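Local coordinates for protein ribonucleoside-diphosphate reductase subunit beta (Clostridium botulinum, PDB 6ZJK) that houses the di-iron centre of a ribonucleotide reductase and probably supplies the radical with which the partner subunit reduces ribonucleoside diphosphates to deoxyribonucleotides, at residues N47-W51 and A124-S128; F62-L67 and L129-Q133; A95-I100 and F214-L218; S143-I147 and I230-I234; I197-Y201 and R310-I314. One frame throughout, in Å; residues are numbered along the deposited sequence.

Contact 1: residues N47-W51 and A124-S128; sequences NLREW and AEVSS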
# COMPACT_ATOMS: atom_id res chain seq x y z
N ASN A 47 -10.92 9.23 -9.66
CA ASN A 47 -9.82 8.55 -8.94
C ASN A 47 -8.54 9.38 -8.89
O ASN A 47 -7.52 8.85 -8.46
CB ASN A 47 -9.44 7.17 -9.51
CG ASN A 47 -10.58 6.20 -9.49
OD1 ASN A 47 -11.45 6.26 -8.62
ND2 ASN A 47 -10.61 5.30 -10.47
N LEU A 48 -8.58 10.64 -9.26
CA LEU A 48 -7.40 11.44 -9.15
C LEU A 48 -7.18 11.89 -7.73
O LEU A 48 -8.09 12.18 -7.04
CB LEU A 48 -7.46 12.63 -10.07
CG LEU A 48 -7.47 12.39 -11.58
CD1 LEU A 48 -7.97 13.63 -12.27
CD2 LEU A 48 -6.08 12.08 -12.09
N ARG A 49 -5.95 12.00 -7.33
CA ARG A 49 -5.62 12.40 -6.00
C ARG A 49 -5.44 13.90 -5.95
O ARG A 49 -4.46 14.44 -6.39
CB ARG A 49 -4.35 11.70 -5.54
CG ARG A 49 -4.48 10.36 -4.85
CD ARG A 49 -5.19 9.32 -5.65
NE ARG A 49 -5.24 8.05 -4.97
CZ ARG A 49 -5.99 7.04 -5.34
NH1 ARG A 49 -6.74 7.15 -6.37
NH2 ARG A 49 -6.00 5.93 -4.67
N GLU A 50 -6.43 14.56 -5.42
CA GLU A 50 -6.43 15.99 -5.28
C GLU A 50 -6.74 16.32 -3.85
O GLU A 50 -7.83 16.57 -3.48
CB GLU A 50 -7.43 16.61 -6.26
CG GLU A 50 -7.13 16.25 -7.69
CD GLU A 50 -8.12 16.69 -8.72
OE1 GLU A 50 -9.26 17.00 -8.46
OE2 GLU A 50 -7.71 16.67 -9.84
N TRP A 51 -5.74 16.42 -3.03
CA TRP A 51 -5.94 16.65 -1.62
C TRP A 51 -6.60 17.96 -1.16
O TRP A 51 -6.94 18.08 -0.03
CB TRP A 51 -4.65 16.42 -0.85
CG TRP A 51 -4.35 14.98 -0.67
CD1 TRP A 51 -3.61 14.22 -1.48
CD2 TRP A 51 -4.80 14.14 0.37
NE1 TRP A 51 -3.56 12.97 -1.03
CE2 TRP A 51 -4.29 12.88 0.11
CE3 TRP A 51 -5.60 14.32 1.48
CZ2 TRP A 51 -4.56 11.81 0.91
CZ3 TRP A 51 -5.84 13.26 2.27
CH2 TRP A 51 -5.32 12.02 1.99
N ALA A 124 -11.32 9.18 -3.11
CA ALA A 124 -9.89 8.95 -3.25
C ALA A 124 -9.13 9.24 -1.96
O ALA A 124 -8.13 8.58 -1.67
CB ALA A 124 -9.31 9.80 -4.38
N GLU A 125 -9.59 10.21 -1.18
CA GLU A 125 -8.87 10.53 0.05
C GLU A 125 -8.99 9.39 1.07
O GLU A 125 -8.07 9.20 1.88
CB GLU A 125 -9.37 11.85 0.65
CG GLU A 125 -10.83 11.84 1.16
CD GLU A 125 -11.84 12.31 0.13
OE1 GLU A 125 -11.66 12.02 -1.07
OE2 GLU A 125 -12.83 12.98 0.52
N VAL A 126 -10.06 8.60 1.01
CA VAL A 126 -10.19 7.41 1.85
C VAL A 126 -9.35 6.25 1.30
O VAL A 126 -8.79 5.46 2.07
CB VAL A 126 -11.67 7.01 2.03
CG1 VAL A 126 -11.80 5.68 2.88
CG2 VAL A 126 -12.45 8.14 2.69
N SER A 127 -9.35 6.07 -0.02
CA SER A 127 -8.50 5.05 -0.64
C SER A 127 -7.02 5.28 -0.37
O SER A 127 -6.25 4.32 -0.20
CB SER A 127 -8.76 4.97 -2.14
OG SER A 127 -9.96 4.25 -2.36
N SER A 128 -6.57 6.53 -0.38
CA SER A 128 -5.20 6.81 0.03
C SER A 128 -4.93 6.26 1.43
O SER A 128 -3.89 5.64 1.67
CB SER A 128 -4.92 8.30 -0.00
OG SER A 128 -4.97 8.74 -1.34

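Contact 2: residues F62-L67 and L129-Q133; sequences FYRTML and LLNIQ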
# COMPACT_ATOMS: atom_id res chain seq x y z
N PHE A 62 -5.59 12.34 9.45
CA PHE A 62 -5.25 10.95 9.53
C PHE A 62 -4.02 10.67 8.66
O PHE A 62 -3.19 9.91 9.04
CB PHE A 62 -6.39 10.02 9.15
CG PHE A 62 -7.51 9.96 10.15
CD1 PHE A 62 -7.61 10.84 11.17
CD2 PHE A 62 -8.47 9.05 10.02
CE1 PHE A 62 -8.64 10.77 12.06
CE2 PHE A 62 -9.50 8.96 10.88
CZ PHE A 62 -9.60 9.83 11.90
N TYR A 63 -3.90 11.31 7.50
CA TYR A 63 -2.78 11.15 6.62
C TYR A 63 -1.57 11.59 7.36
O TYR A 63 -0.62 10.89 7.43
CB TYR A 63 -2.96 11.97 5.36
CG TYR A 63 -1.83 11.93 4.39
CD1 TYR A 63 -0.81 12.79 4.47
CD2 TYR A 63 -1.82 11.04 3.39
CE1 TYR A 63 0.20 12.76 3.57
CE2 TYR A 63 -0.81 10.99 2.50
CZ TYR A 63 0.20 11.85 2.62
OH TYR A 63 1.16 11.82 1.77
N ARG A 64 -1.62 12.73 7.96
CA ARG A 64 -0.48 13.26 8.64
C ARG A 64 0.02 12.40 9.77
O ARG A 64 1.17 12.12 9.87
CB ARG A 64 -0.80 14.66 9.10
CG ARG A 64 0.26 15.42 9.79
CD ARG A 64 -0.24 16.81 10.11
NE ARG A 64 0.09 17.76 9.07
CZ ARG A 64 -0.78 18.33 8.24
NH1 ARG A 64 -2.06 18.09 8.33
NH2 ARG A 64 -0.35 19.17 7.32
N THR A 65 -0.90 11.97 10.61
CA THR A 65 -0.63 11.15 11.75
C THR A 65 0.01 9.83 11.37
O THR A 65 0.96 9.42 11.94
CB THR A 65 -1.94 10.88 12.48
OG1 THR A 65 -2.38 12.07 13.08
CG2 THR A 65 -1.75 9.90 13.52
N MET A 66 -0.55 9.19 10.38
CA MET A 66 -0.08 7.92 9.92
C MET A 66 1.35 7.99 9.44
O MET A 66 2.14 7.19 9.79
CB MET A 66 -0.99 7.36 8.88
CG MET A 66 -2.27 6.86 9.44
SD MET A 66 -3.43 6.30 8.28
CE MET A 66 -3.26 4.56 8.32
N LEU A 67 1.67 8.99 8.66
CA LEU A 67 3.01 9.15 8.22
C LEU A 67 3.98 9.44 9.32
O LEU A 67 5.07 8.98 9.26
CB LEU A 67 3.10 10.24 7.19
CG LEU A 67 3.20 9.85 5.75
CD1 LEU A 67 2.14 8.94 5.30
CD2 LEU A 67 3.22 11.07 4.87
N LEU A 129 -5.82 6.47 2.36
CA LEU A 129 -5.58 6.01 3.72
C LEU A 129 -5.57 4.51 3.83
O LEU A 129 -4.83 3.98 4.54
CB LEU A 129 -6.53 6.65 4.71
CG LEU A 129 -6.64 8.16 4.90
CD1 LEU A 129 -7.85 8.58 5.69
CD2 LEU A 129 -5.44 8.81 5.45
N LEU A 130 -6.43 3.85 3.12
CA LEU A 130 -6.41 2.39 3.16
C LEU A 130 -5.14 1.82 2.56
O LEU A 130 -4.66 0.76 3.00
CB LEU A 130 -7.64 1.80 2.45
CG LEU A 130 -9.02 2.04 3.11
CD1 LEU A 130 -10.11 1.72 2.11
CD2 LEU A 130 -9.19 1.18 4.35
N ASN A 131 -4.58 2.48 1.53
CA ASN A 131 -3.30 2.05 0.96
C ASN A 131 -2.17 2.24 1.96
O ASN A 131 -1.26 1.41 2.04
CB ASN A 131 -2.98 2.85 -0.31
CG ASN A 131 -3.82 2.45 -1.51
OD1 ASN A 131 -4.35 1.35 -1.57
ND2 ASN A 131 -3.89 3.33 -2.49
N ILE A 132 -2.21 3.29 2.74
CA ILE A 132 -1.21 3.46 3.74
C ILE A 132 -1.38 2.36 4.80
O ILE A 132 -0.45 1.85 5.32
CB ILE A 132 -1.31 4.80 4.41
CG1 ILE A 132 -1.14 5.93 3.41
CG2 ILE A 132 -0.29 4.95 5.47
CD1 ILE A 132 -1.30 7.31 3.99
N GLN A 133 -2.62 2.00 5.08
CA GLN A 133 -2.89 0.98 6.04
C GLN A 133 -2.29 -0.30 5.55
O GLN A 133 -1.64 -0.94 6.28
CB GLN A 133 -4.38 0.80 6.29
CG GLN A 133 -4.74 -0.17 7.37
CD GLN A 133 -6.22 -0.35 7.61
OE1 GLN A 133 -7.07 0.38 7.14
NE2 GLN A 133 -6.54 -1.35 8.38

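Contact 3: residues A95-I100 and F214-L218; sequences AFDKII and FFYTL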
# COMPACT_ATOMS: atom_id res chain seq x y z
N ALA A 95 2.35 -20.65 24.56
CA ALA A 95 1.51 -19.50 24.28
C ALA A 95 2.14 -18.59 23.23
O ALA A 95 1.48 -18.17 22.28
CB ALA A 95 1.24 -18.73 25.58
N PHE A 96 3.45 -18.33 23.36
CA PHE A 96 4.18 -17.47 22.42
C PHE A 96 4.09 -17.99 20.98
O PHE A 96 3.84 -17.21 20.05
CB PHE A 96 5.63 -17.34 22.90
CG PHE A 96 6.50 -16.46 22.03
CD1 PHE A 96 7.11 -16.97 20.88
CD2 PHE A 96 6.77 -15.14 22.38
CE1 PHE A 96 7.92 -16.16 20.06
CE2 PHE A 96 7.58 -14.32 21.56
CZ PHE A 96 8.14 -14.83 20.41
N ASP A 97 4.33 -19.29 20.77
CA ASP A 97 4.33 -19.84 19.41
C ASP A 97 2.97 -19.70 18.75
O ASP A 97 2.87 -19.31 17.58
CB ASP A 97 4.76 -21.32 19.44
CG ASP A 97 6.19 -21.53 19.95
OD1 ASP A 97 6.88 -20.53 20.27
OD2 ASP A 97 6.63 -22.71 20.06
N LYS A 98 1.89 -20.05 19.47
CA LYS A 98 0.57 -20.04 18.85
C LYS A 98 0.07 -18.62 18.56
O LYS A 98 -0.61 -18.38 17.56
CB LYS A 98 -0.43 -20.79 19.72
CG LYS A 98 -0.19 -22.30 19.73
CD LYS A 98 -0.82 -22.97 20.93
CE LYS A 98 -0.36 -24.41 21.03
NZ LYS A 98 -0.71 -25.15 19.78
N ILE A 99 0.39 -17.68 19.44
CA ILE A 99 -0.14 -16.33 19.29
C ILE A 99 0.53 -15.64 18.11
O ILE A 99 -0.14 -15.03 17.26
CB ILE A 99 0.05 -15.54 20.59
CG1 ILE A 99 -0.94 -16.01 21.67
CG2 ILE A 99 -0.05 -14.07 20.32
CD1 ILE A 99 -0.60 -15.50 23.03
N ILE A 100 1.86 -15.71 18.05
CA ILE A 100 2.55 -15.00 16.99
C ILE A 100 2.28 -15.65 15.63
O ILE A 100 2.25 -14.96 14.60
CB ILE A 100 4.04 -14.85 17.33
CG1 ILE A 100 4.61 -13.64 16.59
CG2 ILE A 100 4.79 -16.10 16.98
CD1 ILE A 100 5.87 -13.09 17.20
N PHE A 214 -0.76 -10.33 25.94
CA PHE A 214 0.17 -11.41 26.26
C PHE A 214 1.61 -10.90 26.32
O PHE A 214 2.33 -11.15 27.29
CB PHE A 214 0.05 -12.56 25.26
CG PHE A 214 1.13 -13.62 25.44
CD1 PHE A 214 1.07 -14.52 26.50
CD2 PHE A 214 2.20 -13.72 24.55
CE1 PHE A 214 2.05 -15.48 26.68
CE2 PHE A 214 3.20 -14.68 24.72
CZ PHE A 214 3.12 -15.56 25.79
N PHE A 215 2.04 -10.18 25.27
CA PHE A 215 3.42 -9.72 25.20
C PHE A 215 3.71 -8.68 26.27
O PHE A 215 4.79 -8.70 26.88
CB PHE A 215 3.73 -9.21 23.79
CG PHE A 215 3.64 -10.29 22.77
CD1 PHE A 215 4.66 -11.23 22.66
CD2 PHE A 215 2.50 -10.45 22.00
CE1 PHE A 215 4.56 -12.28 21.75
CE2 PHE A 215 2.38 -11.49 21.10
CZ PHE A 215 3.41 -12.41 20.97
N TYR A 216 2.72 -7.81 26.58
CA TYR A 216 2.90 -6.88 27.69
C TYR A 216 2.97 -7.61 29.02
O TYR A 216 3.74 -7.22 29.91
CB TYR A 216 1.76 -5.84 27.71
CG TYR A 216 1.66 -4.97 26.45
CD1 TYR A 216 2.75 -4.84 25.58
CD2 TYR A 216 0.49 -4.27 26.15
CE1 TYR A 216 2.67 -4.07 24.42
CE2 TYR A 216 0.40 -3.47 24.98
CZ TYR A 216 1.48 -3.37 24.13
OH TYR A 216 1.40 -2.58 22.97
N THR A 217 2.19 -8.69 29.19
CA THR A 217 2.26 -9.46 30.43
C THR A 217 3.62 -10.12 30.59
O THR A 217 4.15 -10.18 31.70
CB THR A 217 1.13 -10.50 30.50
OG1 THR A 217 -0.13 -9.84 30.63
CG2 THR A 217 1.32 -11.42 31.70
N LEU A 218 4.22 -10.62 29.49
CA LEU A 218 5.58 -11.16 29.58
C LEU A 218 6.57 -10.08 29.98
O LEU A 218 7.32 -10.24 30.96
CB LEU A 218 6.01 -11.79 28.25
CG LEU A 218 5.45 -13.16 27.84
CD1 LEU A 218 6.13 -13.66 26.57
CD2 LEU A 218 5.62 -14.15 29.00

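Contact 4: residues S143-I147 and I230-I234; sequences SYSYI and IFKYI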
# COMPACT_ATOMS: atom_id res chain seq x y z
N SER A 143 7.86 -7.65 10.77
CA SER A 143 8.29 -7.57 12.17
C SER A 143 8.35 -8.95 12.81
O SER A 143 9.14 -9.15 13.75
CB SER A 143 7.37 -6.65 12.98
OG SER A 143 6.12 -7.27 13.28
N TYR A 144 7.41 -9.78 12.44
CA TYR A 144 7.30 -11.10 13.02
C TYR A 144 8.42 -11.98 12.47
O TYR A 144 8.99 -12.71 13.19
CB TYR A 144 5.92 -11.74 12.82
CG TYR A 144 4.74 -10.88 13.26
CD1 TYR A 144 4.80 -10.12 14.38
CD2 TYR A 144 3.59 -10.83 12.53
CE1 TYR A 144 3.76 -9.34 14.77
CE2 TYR A 144 2.54 -10.06 12.92
CZ TYR A 144 2.63 -9.32 14.04
OH TYR A 144 1.62 -8.53 14.40
N SER A 145 8.70 -11.89 11.19
CA SER A 145 9.84 -12.59 10.61
C SER A 145 11.15 -12.16 11.28
O SER A 145 12.03 -12.99 11.53
CB SER A 145 9.91 -12.37 9.10
OG SER A 145 9.23 -13.40 8.39
N TYR A 146 11.27 -10.88 11.54
CA TYR A 146 12.43 -10.34 12.18
C TYR A 146 12.59 -10.87 13.60
O TYR A 146 13.66 -11.17 13.98
CB TYR A 146 12.42 -8.84 12.19
CG TYR A 146 13.44 -8.19 13.05
CD1 TYR A 146 14.75 -8.41 12.88
CD2 TYR A 146 13.09 -7.31 14.00
CE1 TYR A 146 15.67 -7.80 13.64
CE2 TYR A 146 14.01 -6.69 14.78
CZ TYR A 146 15.30 -6.95 14.60
OH TYR A 146 16.22 -6.34 15.36
N ILE A 147 11.52 -10.92 14.37
CA ILE A 147 11.59 -11.48 15.73
C ILE A 147 12.05 -12.94 15.69
O ILE A 147 12.99 -13.34 16.40
CB ILE A 147 10.25 -11.34 16.47
CG1 ILE A 147 9.97 -9.86 16.80
CG2 ILE A 147 10.23 -12.21 17.75
CD1 ILE A 147 8.55 -9.57 17.30
N ILE A 230 8.47 -3.72 20.07
CA ILE A 230 7.90 -3.86 18.73
C ILE A 230 6.37 -3.85 18.79
O ILE A 230 5.72 -3.17 17.99
CB ILE A 230 8.43 -5.13 18.05
CG1 ILE A 230 9.91 -4.94 17.69
CG2 ILE A 230 7.65 -5.45 16.79
CD1 ILE A 230 10.58 -6.20 17.06
N PHE A 231 5.76 -4.55 19.77
CA PHE A 231 4.30 -4.59 19.80
C PHE A 231 3.69 -3.24 20.19
O PHE A 231 2.56 -2.97 19.79
CB PHE A 231 3.79 -5.73 20.71
CG PHE A 231 3.73 -7.06 19.98
CD1 PHE A 231 2.69 -7.32 19.09
CD2 PHE A 231 4.77 -7.99 20.11
CE1 PHE A 231 2.66 -8.52 18.36
CE2 PHE A 231 4.75 -9.20 19.39
CZ PHE A 231 3.70 -9.47 18.51
N LYS A 232 4.40 -2.39 20.94
CA LYS A 232 3.89 -1.04 21.18
C LYS A 232 3.79 -0.24 19.89
O LYS A 232 2.86 0.56 19.71
CB LYS A 232 4.78 -0.30 22.18
CG LYS A 232 4.70 -0.82 23.61
CD LYS A 232 5.72 -0.10 24.47
CE LYS A 232 5.71 -0.61 25.89
NZ LYS A 232 6.63 0.17 26.78
N TYR A 233 4.75 -0.43 18.97
CA TYR A 233 4.67 0.29 17.70
C TYR A 233 3.50 -0.21 16.87
O TYR A 233 2.77 0.59 16.25
CB TYR A 233 5.98 0.15 16.92
CG TYR A 233 7.05 1.10 17.39
CD1 TYR A 233 7.10 2.41 16.90
CD2 TYR A 233 8.00 0.71 18.32
CE1 TYR A 233 8.07 3.29 17.32
CE2 TYR A 233 8.99 1.58 18.74
CZ TYR A 233 9.02 2.87 18.24
OH TYR A 233 10.00 3.75 18.66
N ILE A 234 3.26 -1.48 16.91
CA ILE A 234 2.17 -2.05 16.19
C ILE A 234 0.86 -1.56 16.79
O ILE A 234 -0.04 -1.29 16.09
CB ILE A 234 2.20 -3.56 16.25
CG1 ILE A 234 3.49 -4.12 15.65
CG2 ILE A 234 1.05 -4.16 15.51
CD1 ILE A 234 3.43 -5.59 15.41

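Contact 5: residues I197-Y201 and R310-I314; sequences IMANY and RLVAI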
# COMPACT_ATOMS: atom_id res chain seq x y z
N ILE A 197 -16.72 -5.03 6.41
CA ILE A 197 -16.19 -3.85 7.03
C ILE A 197 -16.24 -4.03 8.51
O ILE A 197 -15.35 -3.70 9.18
CB ILE A 197 -16.99 -2.60 6.63
CG1 ILE A 197 -16.90 -2.33 5.14
CG2 ILE A 197 -16.54 -1.41 7.42
CD1 ILE A 197 -15.60 -1.81 4.66
N MET A 198 -17.30 -4.60 9.00
CA MET A 198 -17.46 -4.83 10.41
C MET A 198 -16.46 -5.89 10.88
O MET A 198 -15.92 -5.79 11.91
CB MET A 198 -18.93 -5.15 10.72
CG MET A 198 -19.36 -5.28 12.15
SD MET A 198 -19.09 -3.98 13.28
CE MET A 198 -19.22 -4.82 14.80
N ALA A 199 -16.18 -6.87 10.04
CA ALA A 199 -15.20 -7.90 10.35
C ALA A 199 -13.83 -7.30 10.59
O ALA A 199 -13.18 -7.61 11.54
CB ALA A 199 -15.13 -8.87 9.24
N ASN A 200 -13.41 -6.41 9.71
CA ASN A 200 -12.19 -5.71 9.88
C ASN A 200 -12.11 -5.01 11.18
O ASN A 200 -11.13 -5.06 11.81
CB ASN A 200 -12.14 -4.61 8.85
CG ASN A 200 -11.18 -4.86 7.78
OD1 ASN A 200 -10.02 -4.71 7.97
ND2 ASN A 200 -11.67 -5.23 6.64
N TYR A 201 -13.15 -4.27 11.54
CA TYR A 201 -13.22 -3.51 12.78
C TYR A 201 -13.04 -4.43 13.97
O TYR A 201 -12.30 -4.16 14.84
CB TYR A 201 -14.52 -2.68 12.84
CG TYR A 201 -14.69 -1.79 14.02
CD1 TYR A 201 -13.76 -0.88 14.34
CD2 TYR A 201 -15.81 -1.87 14.81
CE1 TYR A 201 -13.90 -0.11 15.44
CE2 TYR A 201 -15.96 -1.07 15.90
CZ TYR A 201 -15.00 -0.19 16.20
OH TYR A 201 -15.06 0.60 17.24
N ARG A 310 -15.72 -0.61 21.83
CA ARG A 310 -15.77 -0.66 20.37
C ARG A 310 -17.17 -0.42 19.85
O ARG A 310 -17.36 0.32 18.88
CB ARG A 310 -15.25 -2.01 19.87
CG ARG A 310 -13.89 -2.39 20.40
CD ARG A 310 -12.83 -1.33 20.13
NE ARG A 310 -11.50 -1.80 20.52
CZ ARG A 310 -10.63 -1.09 21.24
NH1 ARG A 310 -10.95 0.13 21.66
NH2 ARG A 310 -9.45 -1.61 21.56
N LEU A 311 -18.19 -1.02 20.49
CA LEU A 311 -19.55 -0.87 20.01
C LEU A 311 -20.07 0.54 20.23
O LEU A 311 -20.70 1.13 19.33
CB LEU A 311 -20.48 -1.90 20.69
CG LEU A 311 -20.36 -3.35 20.20
CD1 LEU A 311 -21.39 -4.25 20.88
CD2 LEU A 311 -20.50 -3.47 18.70
N VAL A 312 -19.78 1.13 21.39
CA VAL A 312 -20.13 2.50 21.74
C VAL A 312 -19.63 3.47 20.67
O VAL A 312 -20.29 4.46 20.35
CB VAL A 312 -19.55 2.85 23.13
CG1 VAL A 312 -19.36 4.36 23.26
CG2 VAL A 312 -20.46 2.32 24.23
N ALA A 313 -18.39 3.21 20.26
CA ALA A 313 -17.68 4.09 19.33
C ALA A 313 -18.30 4.11 17.94
O ALA A 313 -18.01 5.04 17.17
CB ALA A 313 -16.21 3.69 19.24
N ILE A 314 -19.12 3.13 17.58
CA ILE A 314 -19.86 3.19 16.34
C ILE A 314 -21.36 3.32 16.59
O ILE A 314 -22.18 3.00 15.72
CB ILE A 314 -19.53 1.99 15.43
CG1 ILE A 314 -19.70 0.66 16.16
CG2 ILE A 314 -18.07 2.08 14.98
CD1 ILE A 314 -19.64 -0.52 15.25

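Contact 1: residues N47-W51 and A124-S128
Trp-51 lays the benzene end of its indole against the first turn of helix 124-151, meeting both Glu-125 and Ser-128. CB of Glu-125 sits over one face of the ring, 4.1 Å from CZ3 of Trp-51, while CB of Ser-128 comes to 3.6 Å from CZ2 of Trp-51 at a slant. The Glu-125 carboxylate then turns away: its chain bends at chi2 (-93°), and OE1 bonds to Thr-37 OG1, OE2 to the backbone N atoms of Lys-55 and Tyr-56. Two residues before the tryptophan, Arg-49 bends at chi2 (57°) and runs its guanidinium along the same helix. CB of Ala-124 lies over one face of that group, 4.2 Å from NH1 of Arg-49, and CB of Ser-127 is 3.9 Å from NH2 of Arg-49. NH1 of Arg-49 also donates to the carbonyl O of Asn-47 at 2.8 Å, a side-chain-to-main-chain bond in the guanidinium plane that helps fix the rotation of the group. No hydrogen bond joins the two segments; the polar ends of Arg-49 and Ser-128 turn to the second subunit instead. There Arg-49 forms salt bridges with Glu-138 and Glu-112 of that subunit, two carboxylates that probably compensate its buried charge, and OG of Ser-128 bonds to the same Glu-138. The irregular N-terminal segment thus lies between the start of a helix of its own chain and the neighbouring protomer, part of the interface of the R2 homodimer.

Contact 2: residues F62-L67 and L129-Q133
This is an apolar helix-helix contact in the all-helical ferritin-like fold of R2, where the short helix 58-68 runs beside helix 124-151 with the two segments nearly parallel, their axes 15° apart and 10.6 Å distant. Leu-129 and Ile-132, one turn apart, supply one side. A methyl of Leu-129, CD2, presses on the backbone of helix 58-68, 3.6 Å from N of Tyr-63, with CB of Phe-62 and CB of Tyr-63 around it. Ile-132 holds its CG1 branch beside the backbone N (chi1 -61°), which brings CD1 to 3.8 Å from CD2 of Tyr-63, the two side chains crossing at about a right angle, and to 4.0 Å from CD1 of Leu-67. The hydroxyl of Tyr-63 bonds to Gln-142 of the second subunit, while Ile-139 of that subunit packs on Tyr-63 and Leu-67. Gln-133, at the far end, has its side chain about 4 Å from an iron ion. Met-66 reaches over at this end: its chain bends at chi3 (100°), and the methyl CE comes to 4.1 Å from CG2 of Ile-132 and 4.2 Å from the backbone N of Gln-133.

Contact 3: residues A95-I100 and F214-L218
CD1 of Ile-99 sits over one face of the Phe-214 ring, 3.9 Å from its centroid, a CH-pi contact. The opposite face is covered from within its own helix by CG of Leu-218, so the ring is clamped between two aliphatic groups. Its far end reaches helix 90-118: CE1 of Phe-214 is 3.5 Å from CB of Ala-95, and CZ of Phe-214 is 3.7 Å from N of Phe-96. This reach follows from CG of Phe-214 lying opposite the backbone N (chi1 172°), a setting that carries the ring straight across to the small alanine.

Phe-215 packs beside it. CE2 of Phe-215 is 3.6 Å from CG2 of Ile-99, the two side chains sliding past each other in opposite senses, and CE1 of Phe-215 meets CE2 of Phe-96 at 3.6 Å. The Phe-96 and Phe-215 rings are inclined steeply, planes at 79° and centroids 5.8 Å apart, with CE2 of Phe-96 near the plane of Phe-215. One face of Phe-215 is taken by CD2 of the adjacent Phe-214.

Farther out, the Phe-215 ring stacks on Phe-231 of helix 225-255, Val-286 of helix 262-287 packs on Ile-99, and Ile-160 touches Ile-100. The two segments run roughly antiparallel (crossing angle -149°), joining helices 90-118 and 190-220 inside the R2 bundle. With no hydrogen bond across it and every touching residue buried, the contact rests on the fit of rings and methyls, and cohesion here is dispersive and hydrophobic.

Contact 4: residues S143-I147 and I230-I234
Ile-230 gives the most surface to this contact, and its two branches serve different partners. CG1 lies beside the backbone N (chi1 -71°), carrying CD1 of Ile-230 out to CG1 of Ile-147 at 3.7 Å; these two isoleucines approach tip to tip. The same CD1 lies near the plane of the Tyr-146 ring, at its edge, 4.1 Å from CD2 of Tyr-146. The other branch, CG2, meets CB of Ser-143 at 4.0 Å. The OG of Ser-143 turns back to bond with the carbonyl O of His-140, an iron ligand in the same helix.

The segments run antiparallel, 177° between directions and 12.0 Å between axes, on helices 124-151 and 225-255, both of which supply iron ligands in the ferritin-like four-helix core of R2.

Tyr-144 is next. Its CE1 lies 3.7 Å from CZ of Phe-231, with the ring planes at 23° but slid apart, the centroids 5.9 Å from each other, so there is little overlap. CD1 of Ile-234 closes on the hydroxyl end, 3.6 Å from OH of Tyr-144. That hydroxyl hydrogen-bonds to OD2 of Asp-107, another iron ligand, which makes Tyr-144 a second-shell residue of the metal site; by its place beside the di-iron centre and its link to the aspartate, it is probably the tyrosine that carries the radical in class Ia and Ib R2 proteins. Phe-231 shares the wall round Tyr-144 with Leu-103. Ile-234 touches Phe-212 and comes within about 5 Å of an iron ion.

Contact 5: residues I197-Y201 and R310-I314
Helix 190-220 meets the last turn of helix 296-313 here, Tyr-201 lying nearest Arg-310 with 8.5 Å between their CA atoms, near the C-terminal end of the second helix. In the all-helical R2 fold this joins the core helix that supplies the iron ligand Glu-204 to a helix late in the chain.

Tyr-201 carries most of the contact. With CG opposite the backbone N (chi1 -177°), its ring reaches across to the end of helix 296-313, and the carbonyl O of Arg-310 lies near the plane of that ring, so the phenol presents its edge to the helix end. Alongside lies Ile-314, sliding past the ring in the opposite sense: CD1 of Ile-314 is 3.8 Å from CE2 of Tyr-201. The CG2 branch of Ile-314 also comes near the phenol, 4.0 Å from CZ of Tyr-201. Met-198, one turn earlier, bends at chi2 and brings SD to 4.0 Å from CD1 of Ile-314, while its CE approaches CD2 of Leu-311.

The Arg-310 chain turns off beyond CB; its NE bonds to the carbonyl O of Gly-205, and the guanidinium makes a cation-pi contact with Tyr-209. Phe-268 and Met-272 of helix 262-287 pack on the flank, the first on Met-198. The hydroxyl of Tyr-201 has a second partner in NE2 of Gln-246 on helix 225-255. Across the contact, OH of Tyr-201 donates to O of Arg-310 at 2.8 Å, tilted 21° from the carbonyl plane.

Overall arrangement
The five contacts all belong to the R2 (small-chain) fold, built of helices and loops without strands. Contacts 1 and 2 touch, their centres 12 Å apart, lying on successive turns of helix 124-151, and both also meet the second subunit. Contact 4 uses that helix farther along, about 19 Å between centres from contact 2, and touches contact 3, centre to centre 12 Å. Contacts 3 and 5 share helix 190-220 but lie on opposite sides of the chain's centre. Along the chain contacts 1 and 2 interleave, as do 3, 4 and 5, and contact 3 opens before contacts 1 and 2 close. Contacts 2 and 4 border the di-iron site, Gln-133 and Ile-234 coming within about 4 to 5 Å of an iron ion.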